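Local coordinates for mandelate racemase/muconate lactonizing enzyme-like protein (Roseovarius sp. TM1035, PDB 3RCY), which probably catalyses a magnesium-dependent reaction on a carboxylate substrate, as a member of the mandelate racemase/muconate lactonizing branch of the enolase superfamily, at residues Y162-Y173 with K203-F214; A314-V323 with H343-V353. One frame throughout, in Å; residues are numbered along the deposited sequence.

Contact 1 (Y162-Y173 with K203-F214); sequences YTAVKFDPAGPY and KADLLFGTHGQF
D205 N meets T163 O to begin the parallel pairing of strands 164-167 and 205-208, whose bonds come alternately from either strand. L206 sets its CG at the rim of the F167 ring, 4.0 Å from F167 CE1. L207 N donates to V165 O, and L207 O, which accepts a weak bond from F167 N, lies over one face of the F167 ring, toward its rim. The F208 ring stands almost perpendicular to that of F167 (planes at 81°) and touches P169 CD. G209 N, 2.8 Å from F167 O, closes the strand pairing. D168 OD2 is gripped twice: H211 ND1 approaches its anti lone pair at 2.6 Å in the imidazole plane, and Q213 NE2 comes to its syn lone pair at 3.0 Å. D168 reaches both because its CG lies opposite the backbone N (chi1 -179°). Q213 NE2 gives a straighter bond to G171 O (2.8 Å), and the F214 ring turns its edge to A170 O. The pair belongs to the barrel and carries K166, whose NZ pairs with E336 and the magnesium ligand E235. Helix 183-200 packs on F167, P169 and F208 in this beta-alpha-beta crossover, and strands 126-131 and 233-235 flank the pair.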
loop_
_atom_site.group_PDB
_atom_site.type_symbol
_atom_site.label_atom_id
_atom_site.label_comp_id
_atom_site.label_asym_id
_atom_site.label_seq_id
_atom_site.Cartn_x
_atom_site.Cartn_y
_atom_site.Cartn_z
ATOM N N TYR A 162 28.084 -5.412 33.736
ATOM C CA TYR A 162 27.196 -5.590 32.579
ATOM C C TYR A 162 26.010 -4.632 32.637
ATOM O O TYR A 162 25.417 -4.426 33.705
ATOM C CB TYR A 162 26.717 -7.034 32.442
ATOM C CG TYR A 162 27.793 -7.946 31.912
ATOM C CD1 TYR A 162 28.039 -8.044 30.543
ATOM C CD2 TYR A 162 28.579 -8.701 32.782
ATOM C CE1 TYR A 162 29.038 -8.874 30.047
ATOM C CE2 TYR A 162 29.584 -9.528 32.301
ATOM C CZ TYR A 162 29.806 -9.611 30.934
ATOM O OH TYR A 162 30.805 -10.431 30.466
ATOM N N THR A 163 25.702 -4.030 31.489
ATOM C CA THR A 163 24.620 -3.055 31.371
ATOM C C THR A 163 23.397 -3.640 30.653
ATOM O O THR A 163 22.444 -2.925 30.330
ATOM C CB THR A 163 25.094 -1.785 30.629
ATOM O OG1 THR A 163 25.492 -2.127 29.299
ATOM C CG2 THR A 163 26.265 -1.125 31.373
ATOM N N ALA A 164 23.439 -4.944 30.389
ATOM C CA ALA A 164 22.326 -5.645 29.758
ATOM C C ALA A 164 22.505 -7.140 29.965
ATOM O O ALA A 164 23.638 -7.646 29.957
ATOM C CB ALA A 164 22.234 -5.302 28.252
ATOM N N VAL A 165 21.388 -7.833 30.177
ATOM C CA VAL A 165 21.395 -9.272 30.422
ATOM C C VAL A 165 20.296 -9.946 29.622
ATOM O O VAL A 165 19.215 -9.379 29.449
ATOM C CB VAL A 165 21.252 -9.623 31.930
ATOM C CG1 VAL A 165 22.441 -9.094 32.726
ATOM C CG2 VAL A 165 19.932 -9.104 32.526
ATOM N N LYS A 166 20.582 -11.162 29.146
ATOM C CA LYS A 166 19.659 -11.907 28.288
ATOM C C LYS A 166 19.231 -13.231 28.916
ATOM O O LYS A 166 19.998 -13.861 29.654
ATOM C CB LYS A 166 20.284 -12.145 26.907
ATOM C CG LYS A 166 19.288 -12.675 25.861
ATOM C CD LYS A 166 19.731 -12.336 24.443
ATOM C CE LYS A 166 20.558 -13.463 23.822
ATOM N NZ LYS A 166 20.932 -13.105 22.419
ATOM N N PHE A 167 17.994 -13.627 28.622
ATOM C CA PHE A 167 17.369 -14.821 29.191
ATOM C C PHE A 167 16.160 -15.199 28.335
ATOM O O PHE A 167 15.537 -14.327 27.709
ATOM C CB PHE A 167 16.938 -14.564 30.649
ATOM C CG PHE A 167 16.095 -13.321 30.826
ATOM C CD1 PHE A 167 16.694 -12.058 30.926
ATOM C CD2 PHE A 167 14.705 -13.410 30.861
ATOM C CE1 PHE A 167 15.912 -10.903 31.058
ATOM C CE2 PHE A 167 13.916 -12.275 31.000
ATOM C CZ PHE A 167 14.517 -11.014 31.099
ATOM N N ASP A 168 15.849 -16.493 28.295
ATOM C CA ASP A 168 14.664 -16.998 27.608
ATOM C C ASP A 168 13.942 -18.004 28.494
ATOM O O ASP A 168 14.340 -19.167 28.571
ATOM C CB ASP A 168 15.019 -17.657 26.264
ATOM C CG ASP A 168 13.781 -18.180 25.508
ATOM O OD1 ASP A 168 12.633 -18.000 25.977
ATOM O OD2 ASP A 168 13.959 -18.772 24.422
ATOM N N PRO A 169 12.874 -17.557 29.162
ATOM C CA PRO A 169 12.081 -18.411 30.031
ATOM C C PRO A 169 10.819 -18.951 29.347
ATOM O O PRO A 169 9.985 -19.581 30.010
ATOM C CB PRO A 169 11.678 -17.447 31.145
ATOM C CG PRO A 169 11.557 -16.110 30.445
ATOM C CD PRO A 169 12.426 -16.154 29.212
ATOM N N ALA A 170 10.700 -18.719 28.040
ATOM C CA ALA A 170 9.436 -18.890 27.322
ATOM C C ALA A 170 9.166 -20.300 26.786
ATOM O O ALA A 170 8.159 -20.524 26.124
ATOM C CB ALA A 170 9.324 -17.854 26.192
ATOM N N GLY A 171 10.062 -21.242 27.064
ATOM C CA GLY A 171 9.813 -22.639 26.723
ATOM C C GLY A 171 10.608 -23.154 25.535
ATOM O O GLY A 171 11.388 -22.416 24.933
ATOM N N PRO A 172 10.396 -24.428 25.171
ATOM C CA PRO A 172 11.270 -25.057 24.191
ATOM C C PRO A 172 10.930 -24.653 22.765
ATOM O O PRO A 172 9.764 -24.402 22.445
ATOM C CB PRO A 172 11.003 -26.548 24.394
ATOM C CG PRO A 172 9.568 -26.613 24.857
ATOM C CD PRO A 172 9.269 -25.300 25.558
ATOM N N TYR A 173 11.958 -24.560 21.931
ATOM C CA TYR A 173 11.760 -24.485 20.494
ATOM C C TYR A 173 11.710 -25.908 19.948
ATOM O O TYR A 173 12.498 -26.754 20.365
ATOM C CB TYR A 173 12.870 -23.680 19.819
ATOM C CG TYR A 173 14.279 -23.900 20.343
ATOM C CD1 TYR A 173 14.787 -23.122 21.392
ATOM C CD2 TYR A 173 15.122 -24.859 19.766
ATOM C CE1 TYR A 173 16.094 -23.300 21.865
ATOM C CE2 TYR A 173 16.433 -25.046 20.232
ATOM C CZ TYR A 173 16.908 -24.262 21.278
ATOM O OH TYR A 173 18.194 -24.442 21.739
ATOM N N LYS A 203 19.991 -0.178 36.335
ATOM C CA LYS A 203 21.416 -0.394 36.076
ATOM C C LYS A 203 21.672 -1.239 34.823
ATOM O O LYS A 203 22.783 -1.239 34.288
ATOM C CB LYS A 203 22.113 -1.019 37.286
ATOM C CG LYS A 203 22.122 -0.143 38.539
ATOM C CD LYS A 203 22.783 -0.885 39.698
ATOM C CE LYS A 203 23.026 0.028 40.890
ATOM N NZ LYS A 203 23.921 -0.624 41.903
ATOM N N ALA A 204 20.656 -1.967 34.364
ATOM C CA ALA A 204 20.812 -2.820 33.185
ATOM C C ALA A 204 19.525 -2.939 32.392
ATOM O O ALA A 204 18.428 -2.806 32.945
ATOM C CB ALA A 204 21.303 -4.196 33.581
ATOM N N ASP A 205 19.672 -3.184 31.095
ATOM C CA ASP A 205 18.536 -3.529 30.244
ATOM C C ASP A 205 18.225 -5.018 30.282
ATOM O O ASP A 205 19.112 -5.839 30.511
ATOM C CB ASP A 205 18.793 -3.081 28.806
ATOM C CG ASP A 205 18.662 -1.584 28.648
ATOM O OD1 ASP A 205 17.519 -1.068 28.747
ATOM O OD2 ASP A 205 19.707 -0.929 28.442
ATOM N N LEU A 206 16.951 -5.341 30.079
ATOM C CA LEU A 206 16.494 -6.717 29.945
ATOM C C LEU A 206 16.406 -7.059 28.463
ATOM O O LEU A 206 15.750 -6.351 27.689
ATOM C CB LEU A 206 15.118 -6.882 30.597
ATOM C CG LEU A 206 14.970 -7.204 32.087
ATOM C CD1 LEU A 206 15.829 -6.321 32.976
ATOM C CD2 LEU A 206 13.487 -7.114 32.484
ATOM N N LEU A 207 17.081 -8.134 28.070
ATOM C CA LEU A 207 17.024 -8.613 26.694
ATOM C C LEU A 207 16.240 -9.918 26.700
ATOM O O LEU A 207 16.673 -10.901 27.306
ATOM C CB LEU A 207 18.434 -8.822 26.129
ATOM C CG LEU A 207 19.426 -7.667 26.348
ATOM C CD1 LEU A 207 20.825 -8.096 25.994
ATOM C CD2 LEU A 207 19.044 -6.422 25.545
ATOM N N PHE A 208 15.073 -9.910 26.060
ATOM C CA PHE A 208 14.213 -11.080 26.060
ATOM C C PHE A 208 14.604 -11.983 24.900
ATOM O O PHE A 208 14.234 -11.737 23.737
ATOM C CB PHE A 208 12.732 -10.690 26.012
ATOM C CG PHE A 208 11.829 -11.761 26.518
ATOM C CD1 PHE A 208 11.602 -11.908 27.882
ATOM C CD2 PHE A 208 11.231 -12.652 25.636
ATOM C CE1 PHE A 208 10.776 -12.921 28.366
ATOM C CE2 PHE A 208 10.401 -13.671 26.108
ATOM C CZ PHE A 208 10.176 -13.804 27.477
ATOM N N GLY A 209 15.381 -13.012 25.228
ATOM C CA GLY A 209 16.144 -13.761 24.235
ATOM C C GLY A 209 15.449 -14.984 23.680
ATOM O O GLY A 209 16.021 -16.068 23.679
ATOM N N THR A 210 14.221 -14.801 23.192
ATOM C CA THR A 210 13.433 -15.899 22.603
ATOM C C THR A 210 14.149 -16.574 21.415
ATOM O O THR A 210 15.062 -15.996 20.817
ATOM C CB THR A 210 11.998 -15.430 22.218
ATOM O OG1 THR A 210 11.949 -13.994 22.208
ATOM C CG2 THR A 210 11.002 -15.910 23.239
ATOM N N HIS A 211 13.735 -17.798 21.100
ATOM C CA HIS A 211 14.407 -18.649 20.119
ATOM C C HIS A 211 13.501 -19.052 18.945
ATOM O O HIS A 211 13.592 -20.168 18.437
ATOM C CB HIS A 211 14.944 -19.905 20.825
ATOM C CG HIS A 211 16.139 -19.646 21.694
ATOM N ND1 HIS A 211 16.035 -19.138 22.972
ATOM C CD2 HIS A 211 17.460 -19.829 21.470
ATOM C CE1 HIS A 211 17.244 -19.018 23.496
ATOM N NE2 HIS A 211 18.126 -19.432 22.605
ATOM N N GLY A 212 12.626 -18.147 18.513
ATOM C CA GLY A 212 11.745 -18.430 17.379
ATOM C C GLY A 212 10.718 -19.525 17.614
ATOM O O GLY A 212 10.326 -20.217 16.661
ATOM N N GLN A 213 10.268 -19.668 18.862
ATOM C CA GLN A 213 9.351 -20.747 19.267
ATOM C C GLN A 213 7.934 -20.597 18.721
ATOM O O GLN A 213 7.195 -21.581 18.628
ATOM C CB GLN A 213 9.197 -20.803 20.794
ATOM C CG GLN A 213 10.424 -21.175 21.587
ATOM C CD GLN A 213 11.119 -19.965 22.179
ATOM O OE1 GLN A 213 11.351 -18.963 21.491
ATOM N NE2 GLN A 213 11.466 -20.056 23.461
ATOM N N PHE A 214 7.541 -19.370 18.396
ATOM C CA PHE A 214 6.119 -19.034 18.376
ATOM C C PHE A 214 5.487 -18.731 17.030
ATOM O O PHE A 214 6.142 -18.283 16.091
ATOM C CB PHE A 214 5.859 -17.879 19.350
ATOM C CG PHE A 214 6.312 -18.181 20.739
ATOM C CD1 PHE A 214 5.740 -19.240 21.450
ATOM C CD2 PHE A 214 7.341 -17.451 21.327
ATOM C CE1 PHE A 214 6.176 -19.557 22.732
ATOM C CE2 PHE A 214 7.778 -17.761 22.611
ATOM C CZ PHE A 214 7.190 -18.810 23.314
#

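Contact 2 (A314-V323 with H343-V353)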
loop_
_atom_site.group_PDB
_atom_site.type_symbol
_atom_site.label_atom_id
_atom_site.label_comp_id
_atom_site.label_asym_id
_atom_site.label_seq_id
_atom_site.Cartn_x
_atom_site.Cartn_y
_atom_site.Cartn_z
ATOM N N ALA A 314 29.118 -19.273 20.239
ATOM C CA ALA A 314 30.200 -19.971 19.571
ATOM C C ALA A 314 31.506 -19.567 20.250
ATOM O O ALA A 314 31.491 -19.036 21.363
ATOM C CB ALA A 314 30.215 -19.613 18.088
ATOM N N GLY A 315 32.631 -19.805 19.583
ATOM C CA GLY A 315 33.939 -19.590 20.197
ATOM C C GLY A 315 34.456 -18.165 20.123
ATOM O O GLY A 315 33.799 -17.281 19.554
ATOM N N PRO A 316 35.643 -17.932 20.710
ATOM C CA PRO A 316 36.238 -16.605 20.841
ATOM C C PRO A 316 36.818 -16.055 19.535
ATOM O O PRO A 316 37.138 -14.867 19.461
ATOM C CB PRO A 316 37.360 -16.836 21.856
ATOM C CG PRO A 316 37.743 -18.278 21.656
ATOM C CD PRO A 316 36.449 -18.969 21.384
ATOM N N VAL A 317 36.979 -16.913 18.533
ATOM C CA VAL A 317 37.477 -16.477 17.227
ATOM C C VAL A 317 36.376 -15.722 16.488
ATOM O O VAL A 317 36.602 -14.617 15.995
ATOM C CB VAL A 317 38.021 -17.661 16.363
ATOM C CG1 VAL A 317 38.350 -17.192 14.947
ATOM C CG2 VAL A 317 39.267 -18.271 17.011
ATOM N N GLU A 318 35.177 -16.302 16.425
ATOM C CA GLU A 318 34.051 -15.563 15.864
ATOM C C GLU A 318 33.799 -14.286 16.668
ATOM O O GLU A 318 33.476 -13.247 16.104
ATOM C CB GLU A 318 32.777 -16.407 15.803
ATOM C CG GLU A 318 31.725 -15.755 14.913
ATOM C CD GLU A 318 30.323 -16.276 15.141
ATOM O OE1 GLU A 318 29.901 -16.407 16.317
ATOM O OE2 GLU A 318 29.629 -16.527 14.138
ATOM N N TRP A 319 33.976 -14.364 17.985
ATOM C CA TRP A 319 33.797 -13.195 18.840
ATOM C C TRP A 319 34.795 -12.083 18.515
ATOM O O TRP A 319 34.440 -10.913 18.554
ATOM C CB TRP A 319 33.897 -13.586 20.311
ATOM C CG TRP A 319 33.569 -12.477 21.253
ATOM C CD1 TRP A 319 32.386 -11.784 21.342
ATOM C CD2 TRP A 319 34.428 -11.930 22.253
ATOM N NE1 TRP A 319 32.464 -10.840 22.338
ATOM C CE2 TRP A 319 33.703 -10.909 22.916
ATOM C CE3 TRP A 319 35.744 -12.199 22.656
ATOM C CZ2 TRP A 319 34.251 -10.162 23.963
ATOM C CZ3 TRP A 319 36.290 -11.447 23.696
ATOM C CH2 TRP A 319 35.542 -10.447 24.337
ATOM N N ALA A 320 36.040 -12.449 18.207
ATOM C CA ALA A 320 37.042 -11.457 17.795
ATOM C C ALA A 320 36.616 -10.737 16.512
ATOM O O ALA A 320 36.770 -9.517 16.403
ATOM C CB ALA A 320 38.419 -12.092 17.627
ATOM N N ALA A 321 36.071 -11.489 15.559
ATOM C CA ALA A 321 35.506 -10.897 14.345
ATOM C C ALA A 321 34.413 -9.891 14.700
ATOM O O ALA A 321 34.419 -8.758 14.200
ATOM C CB ALA A 321 34.982 -11.978 13.377
ATOM N N ASN A 322 33.508 -10.292 15.593
ATOM C CA ASN A 322 32.441 -9.410 16.089
ATOM C C ASN A 322 32.967 -8.083 16.644
ATOM O O ASN A 322 32.376 -7.023 16.423
ATOM C CB ASN A 322 31.619 -10.110 17.174
ATOM C CG ASN A 322 30.833 -11.303 16.652
ATOM O OD1 ASN A 322 30.757 -11.544 15.450
ATOM N ND2 ASN A 322 30.234 -12.050 17.567
ATOM N N VAL A 323 34.069 -8.159 17.387
ATOM C CA VAL A 323 34.630 -6.991 18.053
ATOM C C VAL A 323 35.225 -6.001 17.055
ATOM O O VAL A 323 34.955 -4.799 17.141
ATOM C CB VAL A 323 35.647 -7.401 19.157
ATOM C CG1 VAL A 323 36.429 -6.191 19.671
ATOM C CG2 VAL A 323 34.908 -8.092 20.313
ATOM N N HIS A 343 36.878 -20.337 26.588
ATOM C CA HIS A 343 36.855 -19.175 25.682
ATOM C C HIS A 343 38.119 -18.332 25.842
ATOM O O HIS A 343 38.789 -18.007 24.857
ATOM C CB HIS A 343 35.651 -18.262 25.962
ATOM C CG HIS A 343 34.393 -18.654 25.249
ATOM N ND1 HIS A 343 33.441 -19.474 25.816
ATOM C CD2 HIS A 343 33.904 -18.291 24.036
ATOM C CE1 HIS A 343 32.429 -19.617 24.978
ATOM N NE2 HIS A 343 32.685 -18.911 23.890
ATOM N N ASP A 344 38.427 -17.967 27.087
ATOM C CA ASP A 344 39.570 -17.093 27.369
ATOM C C ASP A 344 40.900 -17.749 27.003
ATOM O O ASP A 344 41.745 -17.130 26.349
ATOM C CB ASP A 344 39.572 -16.649 28.837
ATOM C CG ASP A 344 40.514 -15.485 29.090
ATOM O OD1 ASP A 344 40.195 -14.342 28.696
ATOM O OD2 ASP A 344 41.580 -15.713 29.690
ATOM N N ALA A 345 41.067 -19.013 27.393
ATOM C CA ALA A 345 42.310 -19.743 27.143
ATOM C C ALA A 345 42.573 -19.991 25.655
ATOM O O ALA A 345 43.727 -19.969 25.209
ATOM C CB ALA A 345 42.327 -21.065 27.926
ATOM N N LEU A 346 41.507 -20.223 24.888
ATOM C CA LEU A 346 41.636 -20.503 23.451
ATOM C C LEU A 346 42.257 -19.341 22.669
ATOM O O LEU A 346 42.964 -19.560 21.683
ATOM C CB LEU A 346 40.284 -20.890 22.847
ATOM C CG LEU A 346 40.277 -21.435 21.415
ATOM C CD1 LEU A 346 41.262 -22.609 21.232
ATOM C CD2 LEU A 346 38.860 -21.842 21.011
ATOM N N ILE A 347 41.996 -18.110 23.100
ATOM C CA ILE A 347 42.676 -16.958 22.503
ATOM C C ILE A 347 43.688 -16.298 23.449
ATOM O O ILE A 347 44.082 -15.146 23.240
ATOM C CB ILE A 347 41.694 -15.918 21.901
ATOM C CG1 ILE A 347 40.752 -15.343 22.978
ATOM C CG2 ILE A 347 40.947 -16.535 20.694
ATOM C CD1 ILE A 347 40.012 -14.059 22.542
ATOM N N LYS A 348 44.111 -17.047 24.466
ATOM C CA LYS A 348 45.128 -16.615 25.438
ATOM C C LYS A 348 44.845 -15.232 26.048
ATOM O O LYS A 348 45.745 -14.408 26.193
ATOM C CB LYS A 348 46.543 -16.683 24.826
ATOM C CG LYS A 348 46.905 -18.049 24.240
ATOM C CD LYS A 348 48.383 -18.165 23.883
ATOM C CE LYS A 348 48.686 -19.538 23.275
ATOM N NZ LYS A 348 50.107 -19.669 22.830
ATOM N N GLY A 349 43.583 -14.992 26.401
ATOM C CA GLY A 349 43.171 -13.727 27.023
ATOM C C GLY A 349 43.381 -12.469 26.195
ATOM O O GLY A 349 43.455 -11.368 26.750
ATOM N N SER A 350 43.448 -12.636 24.874
ATOM C CA SER A 350 43.807 -11.567 23.934
ATOM C C SER A 350 42.801 -10.423 23.907
ATOM O O SER A 350 43.186 -9.270 23.744
ATOM C CB SER A 350 43.949 -12.132 22.513
ATOM O OG SER A 350 45.128 -12.901 22.393
ATOM N N ILE A 351 41.518 -10.762 24.039
ATOM C CA ILE A 351 40.426 -9.789 24.077
ATOM C C ILE A 351 39.493 -10.198 25.214
ATOM O O ILE A 351 39.138 -11.363 25.319
ATOM C CB ILE A 351 39.625 -9.761 22.744
ATOM C CG1 ILE A 351 40.556 -9.548 21.540
ATOM C CG2 ILE A 351 38.550 -8.673 22.774
ATOM C CD1 ILE A 351 39.882 -9.810 20.192
ATOM N N ARG A 352 39.095 -9.238 26.055
ATOM C CA ARG A 352 38.261 -9.533 27.225
ATOM C C ARG A 352 37.188 -8.478 27.466
ATOM O O ARG A 352 37.369 -7.304 27.118
ATOM C CB ARG A 352 39.125 -9.662 28.488
ATOM C CG ARG A 352 39.915 -10.956 28.576
ATOM C CD ARG A 352 40.961 -10.894 29.656
ATOM N NE ARG A 352 41.667 -12.161 29.762
ATOM C CZ ARG A 352 42.857 -12.320 30.329
ATOM N NH1 ARG A 352 43.511 -11.283 30.841
ATOM N NH2 ARG A 352 43.400 -13.527 30.365
ATOM N N VAL A 353 36.075 -8.906 28.060
ATOM C CA VAL A 353 35.088 -7.971 28.595
ATOM C C VAL A 353 35.623 -7.454 29.931
ATOM O O VAL A 353 35.942 -8.239 30.820
ATOM C CB VAL A 353 33.693 -8.631 28.802
ATOM C CG1 VAL A 353 32.706 -7.640 29.432
ATOM C CG2 VAL A 353 33.142 -9.158 27.488
#
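P316 is the wedge of this contact: its ring CG lies 3.4 Å from H343 O, and its CD and CG also meet L346 CD2 and I347 CG2. Beside it H343 turns its imidazole edge to the preceding loop, where NE2 donates to A314 O at 2.8 Å, close to the ring plane. A leucine in place of H343 would probably leave A314 O without this donor and the loop before helix 316-327 less firmly held. One helical turn on, W319 sends its indole across to the other segment, CG anti to the backbone N (chi1 -173°). Its CZ3 edge meets I351 O at 3.3 Å, V353 CG2 touches CZ2 at 3.8 Å, and I351 CD1 rests on A320 CB. The far side is more open and polar. There R352 points away from helix 316-327 and grips D344 side-on, NE to OD1 at 2.8 Å and NH2 to OD2, each on a syn lone pair. S350 closes the type I' turn on I347 O with both its backbone N and its OG. A Schellman motif ends helix 341-346, and the turn after it brings I351 and V353 back against helix 316-327, a helix-and-loop packing on the enolase-superfamily barrel domain.

Overall arrangement
Both contacts are largely buried and belong to the enolase C-terminal domain-like region, yet illustrate two ways of building it. Contact 1 joins neighbouring strands of the barrel sheet, so main-chain bonds dominate, and a polar cluster takes over where the strands end; the side chain of K166 is about 4 Å from the magnesium ion, beside what is probably the active site. Contact 2 joins a helix to another helix and its following loop with a single hydrogen bond between segments, apolar packing doing the rest; the A314 side chain is about 12 Å from the metal. Contact 1 meets other subunits, contact 2 none. Their centres lie 22 Å apart, but Y162 OH packs against V353 CG1 at 3.5 Å.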